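Local coordinates for protein alanine racemase (PDB 3HUR) that belongs to the alanine racemase family, whose chains combine an N-terminal TIM-type alpha/beta barrel domain with a C-terminal domain rich in beta strands, at residues A18-L23 against Q56-A61; Q24-W29 against P243-E248. One frame throughout, in Å; residues are numbered along the deposited sequence.

Interaction 1: residues A18-L23 against Q56-A61; sequences AAAHNL and QETASA
Leu-23 and Ser-60 lose equal amounts of surface where helix 16-30, which precedes the first strand, 34-38, of the TIM-type barrel, packs against the end of helix 48-57. That second helix closes in a Schellman motif. Ala-59, with positive phi (64°), is its C-prime residue; Ser-60 N reaches back to Phe-55 O, and a weak bond runs from Ala-59 N to Gln-56 O. The reversal brings Ser-60 up against helix 16-30, its CA lying 6.1 Å from that of Leu-23. No hydrogen bond crosses the gap, and the contact is van der Waals in kind. Leu-23 supplies two groups: CB sits 3.7 Å from Ser-60 O, while the CD1 methyl lies 3.6 Å from the same oxygen. CG is anti to the carbonyl carbon (chi1 -77°), and from there CD1 also reaches Ala-61 CB, at 3.8 Å. Phe-55 of helix 48-57 and Ala-37 of strand 34-38 both touch Leu-23 and Ala-61. One turn earlier, Ala-20 brings its backbone CA to 4.2 Å from Ser-60 OG. Ala-20 CB lies 4.2 Å from Thr-58 OG1, and both residues pack on Leu-378 of helix 377-381. The two hydroxyls of the turn are tied together: Ser-60 OG donates to Thr-58 OG1 at 3.0 Å, and Thr-58 OG1 is in turn bonded to Ala-54 O, one helical turn back.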
ATOM      1  N   ALA A  18     -23.199  22.686 -11.285  1.00 34.93           N
ATOM      2  CA  ALA A  18     -22.053  23.342 -10.709  1.00 34.82           C
ATOM      3  C   ALA A  18     -20.905  23.342 -11.695  1.00 35.09           C
ATOM      4  O   ALA A  18     -20.185  24.334 -11.797  1.00 35.72           O
ATOM      5  CB  ALA A  18     -21.654  22.693  -9.371  1.00 34.07           C
ATOM      6  N   ALA A  19     -20.753  22.284 -12.480  1.00 34.83           N
ATOM      7  CA  ALA A  19     -19.712  22.324 -13.505  1.00 35.17           C
ATOM      8  C   ALA A  19     -19.997  23.449 -14.533  1.00 35.25           C
ATOM      9  O   ALA A  19     -19.073  24.118 -15.016  1.00 34.72           O
ATOM     10  CB  ALA A  19     -19.546  20.942 -14.224  1.00 34.28           C
ATOM     11  N   ALA A  20     -21.270  23.629 -14.869  1.00 35.43           N
ATOM     12  CA  ALA A  20     -21.663  24.604 -15.871  1.00 36.27           C
ATOM     13  C   ALA A  20     -21.336  25.962 -15.313  1.00 37.72           C
ATOM     14  O   ALA A  20     -20.667  26.780 -15.945  1.00 38.60           O
ATOM     15  CB  ALA A  20     -23.124  24.510 -16.177  1.00 35.22           C
ATOM     16  N   HIS A  21     -21.794  26.154 -14.091  1.00 38.77           N
ATOM     17  CA  HIS A  21     -21.582  27.343 -13.345  1.00 39.82           C
ATOM     18  C   HIS A  21     -20.108  27.721 -13.314  1.00 39.45           C
ATOM     19  O   HIS A  21     -19.769  28.887 -13.472  1.00 40.34           O
ATOM     20  CB  HIS A  21     -22.135  27.116 -11.943  1.00 40.48           C
ATOM     21  CG  HIS A  21     -21.901  28.246 -11.002  1.00 44.62           C
ATOM     22  ND1 HIS A  21     -22.791  29.295 -10.862  1.00 49.89           N
ATOM     23  CD2 HIS A  21     -20.903  28.471 -10.113  1.00 48.84           C
ATOM     24  CE1 HIS A  21     -22.334  30.133  -9.948  1.00 49.97           C
ATOM     25  NE2 HIS A  21     -21.195  29.652  -9.471  1.00 50.74           N
ATOM     26  N   ASN A  22     -19.226  26.754 -13.116  1.00 38.78           N
ATOM     27  CA  ASN A  22     -17.790  27.050 -13.129  1.00 37.42           C
ATOM     28  C   ASN A  22     -17.324  27.589 -14.483  1.00 36.57           C
ATOM     29  O   ASN A  22     -16.481  28.481 -14.523  1.00 35.35           O
ATOM     30  CB  ASN A  22     -16.944  25.833 -12.734  1.00 36.91           C
ATOM     31  CG  ASN A  22     -17.084  25.456 -11.291  1.00 35.75           C
ATOM     32  OD1 ASN A  22     -17.574  26.215 -10.464  1.00 36.02           O
ATOM     33  ND2 ASN A  22     -16.642  24.268 -10.976  1.00 34.77           N
ATOM     34  N   LEU A  23     -17.851  27.056 -15.584  1.00 36.24           N
ATOM     35  CA  LEU A  23     -17.458  27.567 -16.908  1.00 35.84           C
ATOM     36  C   LEU A  23     -17.972  28.992 -17.071  1.00 37.09           C
ATOM     37  O   LEU A  23     -17.258  29.864 -17.532  1.00 36.09           O
ATOM     38  CB  LEU A  23     -17.957  26.691 -18.056  1.00 35.02           C
ATOM     39  CG  LEU A  23     -17.179  25.398 -18.315  1.00 33.38           C
ATOM     40  CD1 LEU A  23     -17.496  24.829 -19.717  1.00 30.02           C
ATOM     41  CD2 LEU A  23     -15.708  25.622 -18.149  1.00 30.46           C
ATOM     42  N   GLN A  56     -22.935  21.622 -23.660  1.00 37.21           N
ATOM     43  CA  GLN A  56     -23.612  21.895 -24.964  1.00 38.18           C
ATOM     44  C   GLN A  56     -25.011  22.473 -24.747  1.00 38.90           C
ATOM     45  O   GLN A  56     -25.437  23.378 -25.438  1.00 39.23           O
ATOM     46  CB  GLN A  56     -23.730  20.628 -25.824  1.00 38.09           C
ATOM     47  CG  GLN A  56     -24.120  20.894 -27.264  1.00 36.85           C
ATOM     48  CD  GLN A  56     -24.074  19.646 -28.153  1.00 36.48           C
ATOM     49  OE1 GLN A  56     -23.092  19.399 -28.850  1.00 39.57           O
ATOM     50  NE2 GLN A  56     -25.131  18.857 -28.127  1.00 34.61           N
ATOM     51  N   GLU A  57     -25.698  21.979 -23.732  1.00 39.60           N
ATOM     52  CA  GLU A  57     -27.074  22.319 -23.523  1.00 39.92           C
ATOM     53  C   GLU A  57     -27.195  23.691 -22.920  1.00 39.35           C
ATOM     54  O   GLU A  57     -28.209  24.374 -23.127  1.00 39.43           O
ATOM     55  CB  GLU A  57     -27.768  21.274 -22.637  1.00 40.52           C
ATOM     56  CG  GLU A  57     -28.801  21.839 -21.583  1.00 42.55           C
ATOM     57  CD  GLU A  57     -30.177  22.126 -22.159  1.00 45.33           C
ATOM     58  OE1 GLU A  57     -30.395  21.771 -23.320  1.00 47.92           O
ATOM     59  OE2 GLU A  57     -31.047  22.686 -21.443  1.00 48.43           O
ATOM     60  N   THR A  58     -26.207  24.069 -22.128  1.00 38.60           N
ATOM     61  CA  THR A  58     -26.227  25.364 -21.462  1.00 38.30           C
ATOM     62  C   THR A  58     -25.440  26.392 -22.259  1.00 38.50           C
ATOM     63  O   THR A  58     -25.384  27.545 -21.887  1.00 39.20           O
ATOM     64  CB  THR A  58     -25.592  25.289 -20.077  1.00 38.49           C
ATOM     65  OG1 THR A  58     -24.255  24.739 -20.189  1.00 37.66           O
ATOM     66  CG2 THR A  58     -26.460  24.468 -19.163  1.00 36.94           C
ATOM     67  N   ALA A  59     -24.796  25.960 -23.329  1.00 38.85           N
ATOM     68  CA  ALA A  59     -24.037  26.862 -24.191  1.00 39.37           C
ATOM     69  C   ALA A  59     -22.848  27.483 -23.450  1.00 38.97           C
ATOM     70  O   ALA A  59     -22.333  28.530 -23.853  1.00 39.58           O
ATOM     71  CB  ALA A  59     -24.939  27.949 -24.751  1.00 38.68           C
ATOM     72  N   SER A  60     -22.395  26.806 -22.398  1.00 38.22           N
ATOM     73  CA  SER A  60     -21.389  27.354 -21.516  1.00 36.98           C
ATOM     74  C   SER A  60     -20.000  27.055 -22.002  1.00 36.02           C
ATOM     75  O   SER A  60     -19.028  27.631 -21.477  1.00 36.79           O
ATOM     76  CB  SER A  60     -21.618  26.889 -20.085  1.00 36.93           C
ATOM     77  OG  SER A  60     -21.364  25.513 -19.954  1.00 38.68           O
ATOM     78  N   ALA A  61     -19.903  26.199 -23.023  1.00 34.91           N
ATOM     79  CA  ALA A  61     -18.655  25.952 -23.778  1.00 33.93           C
ATOM     80  C   ALA A  61     -18.915  25.999 -25.293  1.00 33.43           C
ATOM     81  O   ALA A  61     -19.931  25.519 -25.733  1.00 32.69           O
ATOM     82  CB  ALA A  61     -18.094  24.605 -23.423  1.00 33.65           C
TER

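Interaction 2: residues Q24-W29 against P243-E248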
ATOM      1  N   GLN A  24     -19.218  29.210 -16.674  1.00 38.81           N
ATOM      2  CA  GLN A  24     -19.790  30.541 -16.631  1.00 40.62           C
ATOM      3  C   GLN A  24     -18.963  31.566 -15.787  1.00 41.61           C
ATOM      4  O   GLN A  24     -18.750  32.681 -16.233  1.00 42.44           O
ATOM      5  CB  GLN A  24     -21.250  30.456 -16.165  1.00 40.72           C
ATOM      6  CG  GLN A  24     -22.213  29.873 -17.262  1.00 42.48           C
ATOM      7  CD  GLN A  24     -23.517  29.227 -16.689  1.00 44.61           C
ATOM      8  OE1 GLN A  24     -23.727  29.150 -15.460  1.00 47.81           O
ATOM      9  NE2 GLN A  24     -24.376  28.753 -17.587  1.00 42.25           N
ATOM     10  N   GLU A  25     -18.496  31.196 -14.594  1.00 42.52           N
ATOM     11  CA  GLU A  25     -17.741  32.113 -13.733  1.00 43.00           C
ATOM     12  C   GLU A  25     -16.464  32.523 -14.349  1.00 42.76           C
ATOM     13  O   GLU A  25     -16.099  33.699 -14.312  1.00 42.64           O
ATOM     14  CB  GLU A  25     -17.361  31.483 -12.398  1.00 43.60           C
ATOM     15  CG  GLU A  25     -18.482  31.412 -11.414  1.00 46.27           C
ATOM     16  CD  GLU A  25     -18.794  32.743 -10.805  1.00 48.70           C
ATOM     17  OE1 GLU A  25     -17.881  33.377 -10.203  1.00 50.50           O
ATOM     18  OE2 GLU A  25     -19.968  33.126 -10.917  1.00 50.98           O
ATOM     19  N   ILE A  26     -15.751  31.542 -14.874  1.00 42.85           N
ATOM     20  CA  ILE A  26     -14.423  31.806 -15.359  1.00 43.48           C
ATOM     21  C   ILE A  26     -14.471  32.568 -16.698  1.00 44.66           C
ATOM     22  O   ILE A  26     -13.472  33.177 -17.111  1.00 44.67           O
ATOM     23  CB  ILE A  26     -13.570  30.522 -15.428  1.00 42.81           C
ATOM     24  CG1 ILE A  26     -12.092  30.879 -15.399  1.00 42.61           C
ATOM     25  CG2 ILE A  26     -13.883  29.709 -16.676  1.00 42.59           C
ATOM     26  CD1 ILE A  26     -11.621  31.495 -14.092  1.00 40.70           C
ATOM     27  N   ARG A  27     -15.622  32.510 -17.372  1.00 46.08           N
ATOM     28  CA  ARG A  27     -15.883  33.340 -18.551  1.00 47.55           C
ATOM     29  C   ARG A  27     -15.936  34.818 -18.110  1.00 48.44           C
ATOM     30  O   ARG A  27     -15.286  35.659 -18.694  1.00 47.51           O
ATOM     31  CB  ARG A  27     -17.200  32.962 -19.228  1.00 47.31           C
ATOM     32  CG  ARG A  27     -17.338  33.489 -20.655  1.00 48.41           C
ATOM     33  CD  ARG A  27     -18.739  33.244 -21.236  1.00 50.44           C
ATOM     34  NE  ARG A  27     -18.656  32.838 -22.643  1.00 53.66           N
ATOM     35  CZ  ARG A  27     -18.787  31.591 -23.100  1.00 55.50           C
ATOM     36  NH1 ARG A  27     -19.039  30.579 -22.274  1.00 58.18           N
ATOM     37  NH2 ARG A  27     -18.676  31.350 -24.402  1.00 55.30           N
ATOM     38  N   GLU A  28     -16.712  35.091 -17.065  1.00 49.48           N
ATOM     39  CA  GLU A  28     -16.891  36.441 -16.567  1.00 50.99           C
ATOM     40  C   GLU A  28     -15.623  36.955 -15.932  1.00 49.81           C
ATOM     41  O   GLU A  28     -15.400  38.146 -15.924  1.00 52.19           O
ATOM     42  CB  GLU A  28     -18.021  36.525 -15.519  1.00 51.91           C
ATOM     43  CG  GLU A  28     -19.402  36.111 -16.028  1.00 56.72           C
ATOM     44  CD  GLU A  28     -20.416  35.862 -14.881  1.00 63.68           C
ATOM     45  OE1 GLU A  28     -20.443  36.696 -13.930  1.00 68.06           O
ATOM     46  OE2 GLU A  28     -21.184  34.850 -14.939  1.00 65.89           O
ATOM     47  N   TRP A  29     -14.810  36.070 -15.383  1.00 48.04           N
ATOM     48  CA  TRP A  29     -13.625  36.464 -14.643  1.00 46.02           C
ATOM     49  C   TRP A  29     -12.554  36.944 -15.602  1.00 45.94           C
ATOM     50  O   TRP A  29     -11.693  37.761 -15.238  1.00 45.72           O
ATOM     51  CB  TRP A  29     -13.114  35.252 -13.878  1.00 45.05           C
ATOM     52  CG  TRP A  29     -11.907  35.440 -12.981  1.00 41.20           C
ATOM     53  CD1 TRP A  29     -10.634  35.001 -13.219  1.00 37.55           C
ATOM     54  CD2 TRP A  29     -11.888  36.037 -11.676  1.00 36.99           C
ATOM     55  NE1 TRP A  29      -9.820  35.304 -12.146  1.00 36.51           N
ATOM     56  CE2 TRP A  29     -10.569  35.941 -11.189  1.00 36.02           C
ATOM     57  CE3 TRP A  29     -12.860  36.669 -10.880  1.00 37.80           C
ATOM     58  CZ2 TRP A  29     -10.190  36.462  -9.936  1.00 37.04           C
ATOM     59  CZ3 TRP A  29     -12.482  37.173  -9.616  1.00 36.18           C
ATOM     60  CH2 TRP A  29     -11.160  37.068  -9.170  1.00 36.01           C
ATOM     61  N   PRO A 243     -10.431  35.231  -3.677  1.00 57.87           N
ATOM     62  CA  PRO A 243     -11.709  35.270  -2.949  1.00 58.12           C
ATOM     63  C   PRO A 243     -12.916  35.670  -3.811  1.00 58.60           C
ATOM     64  O   PRO A 243     -14.038  35.203  -3.552  1.00 58.98           O
ATOM     65  CB  PRO A 243     -11.478  36.333  -1.876  1.00 58.21           C
ATOM     66  CG  PRO A 243     -10.022  36.417  -1.700  1.00 58.44           C
ATOM     67  CD  PRO A 243      -9.389  36.032  -3.002  1.00 58.21           C
ATOM     68  N   ASN A 244     -12.705  36.536  -4.808  1.00 58.46           N
ATOM     69  CA  ASN A 244     -13.823  37.014  -5.640  1.00 58.23           C
ATOM     70  C   ASN A 244     -14.297  36.028  -6.687  1.00 57.15           C
ATOM     71  O   ASN A 244     -15.366  36.219  -7.248  1.00 57.44           O
ATOM     72  CB  ASN A 244     -13.457  38.308  -6.370  1.00 58.66           C
ATOM     73  CG  ASN A 244     -13.208  39.451  -5.429  1.00 60.15           C
ATOM     74  OD1 ASN A 244     -14.042  39.766  -4.584  1.00 59.17           O
ATOM     75  ND2 ASN A 244     -12.047  40.093  -5.579  1.00 62.95           N
ATOM     76  N   LEU A 245     -13.481  35.026  -7.000  1.00 55.79           N
ATOM     77  CA  LEU A 245     -13.869  33.989  -7.949  1.00 54.44           C
ATOM     78  C   LEU A 245     -14.506  32.877  -7.152  1.00 53.95           C
ATOM     79  O   LEU A 245     -13.913  32.372  -6.193  1.00 54.20           O
ATOM     80  CB  LEU A 245     -12.647  33.448  -8.647  1.00 54.13           C
ATOM     81  CG  LEU A 245     -12.881  32.396  -9.714  1.00 53.13           C
ATOM     82  CD1 LEU A 245     -13.525  33.033 -10.923  1.00 51.37           C
ATOM     83  CD2 LEU A 245     -11.551  31.783 -10.063  1.00 51.79           C
ATOM     84  N   HIS A 246     -15.709  32.479  -7.532  1.00 53.01           N
ATOM     85  CA  HIS A 246     -16.425  31.486  -6.734  1.00 52.37           C
ATOM     86  C   HIS A 246     -16.635  30.202  -7.500  1.00 49.47           C
ATOM     87  O   HIS A 246     -17.736  29.885  -7.943  1.00 49.46           O
ATOM     88  CB  HIS A 246     -17.739  32.076  -6.212  1.00 53.29           C
ATOM     89  CG  HIS A 246     -17.551  33.371  -5.485  1.00 57.10           C
ATOM     90  ND1 HIS A 246     -18.363  34.473  -5.685  1.00 59.96           N
ATOM     91  CD2 HIS A 246     -16.609  33.753  -4.585  1.00 59.91           C
ATOM     92  CE1 HIS A 246     -17.940  35.470  -4.925  1.00 61.13           C
ATOM     93  NE2 HIS A 246     -16.879  35.058  -4.247  1.00 61.90           N
ATOM     94  N   LEU A 247     -15.550  29.470  -7.658  1.00 46.53           N
ATOM     95  CA  LEU A 247     -15.635  28.160  -8.255  1.00 44.90           C
ATOM     96  C   LEU A 247     -16.285  27.221  -7.238  1.00 44.03           C
ATOM     97  O   LEU A 247     -15.984  27.271  -6.058  1.00 44.66           O
ATOM     98  CB  LEU A 247     -14.255  27.672  -8.703  1.00 44.09           C
ATOM     99  CG  LEU A 247     -13.714  28.397  -9.962  1.00 41.43           C
ATOM    100  CD1 LEU A 247     -12.425  27.760 -10.522  1.00 37.01           C
ATOM    101  CD2 LEU A 247     -14.756  28.489 -11.079  1.00 37.41           C
ATOM    102  N   GLU A 248     -17.225  26.408  -7.690  1.00 42.55           N
ATOM    103  CA  GLU A 248     -17.859  25.388  -6.822  1.00 41.11           C
ATOM    104  C   GLU A 248     -17.122  24.050  -6.989  1.00 39.07           C
ATOM    105  O   GLU A 248     -16.823  23.655  -8.107  1.00 38.09           O
ATOM    106  CB  GLU A 248     -19.344  25.239  -7.210  1.00 41.12           C
ATOM    107  CG  GLU A 248     -20.274  26.306  -6.618  1.00 43.35           C
ATOM    108  CD  GLU A 248     -21.575  26.547  -7.427  1.00 48.37           C
ATOM    109  OE1 GLU A 248     -21.957  25.718  -8.283  1.00 48.65           O
ATOM    110  OE2 GLU A 248     -22.245  27.592  -7.195  1.00 54.26           O
TER
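Trp-29 pairs with Leu-245 and Glu-25 with Leu-247, each at a CA separation of 7.1 Å, which shows the non-regular segment 243-248 running against the direction of the helix. Leu-245 is the main side chain on the loop side, and it lies over one face of the Trp-29 indole. Its CB makes a CH-pi contact, 3.8 Å from the centroid of the six-membered ring and only 6° off the normal. CD1 lies over the same face but displaced toward the rim, 3.5 Å from Trp-29 CD2. CG of Trp-29 is anti to the backbone N (chi1 -178°), on a CB that points toward the loop. Asn-244 approaches differently: its CB meets the ring edge in plane, 3.6 Å from CZ3. The contact thus joins the helix that leads into the first barrel strand to the connection that leaves the last barrel strand, 222-223, for strand 251-263 of the mainly beta part of the chain. About one turn earlier in the helix, Ile-26 CD1 lies 4.0 Å from both CD1 and CD2 of Leu-245. Glu-25 bends at chi2 (-75°), which turns CD back, and the carboxylate lies beside the His-246 backbone, with OE1 3.6 Å from His-246 N. Its CB meets Leu-247 CD2, the methyl lying at 4.2 Å. Beyond the two segments, Trp-29 NE1 is hydrogen-bonded to Ile-210 O, and the indole stacks with His-213.

Interactions 1 and 2 share helix 16-30, which meets the 56-61 turn through its earlier half and the 243-248 loop through its later half; their centres lie 12 Å apart. Among the direct contacts between them, two are polar bonds. Asn-22 OD1 probably accepts a hydrogen bond from Glu-248 N, 2.8 Å away, while ND2 of the same amide is bonded to Ile-229 O, so a residue of segment 18-23 also holds the end of the 243-248 loop. In the other direction, Arg-27 NH1 makes a weak hydrogen bond to Ser-60 O, at 3.1 Å, and its NH2 forms a salt bridge with Asp-62, just past the 56-61 turn.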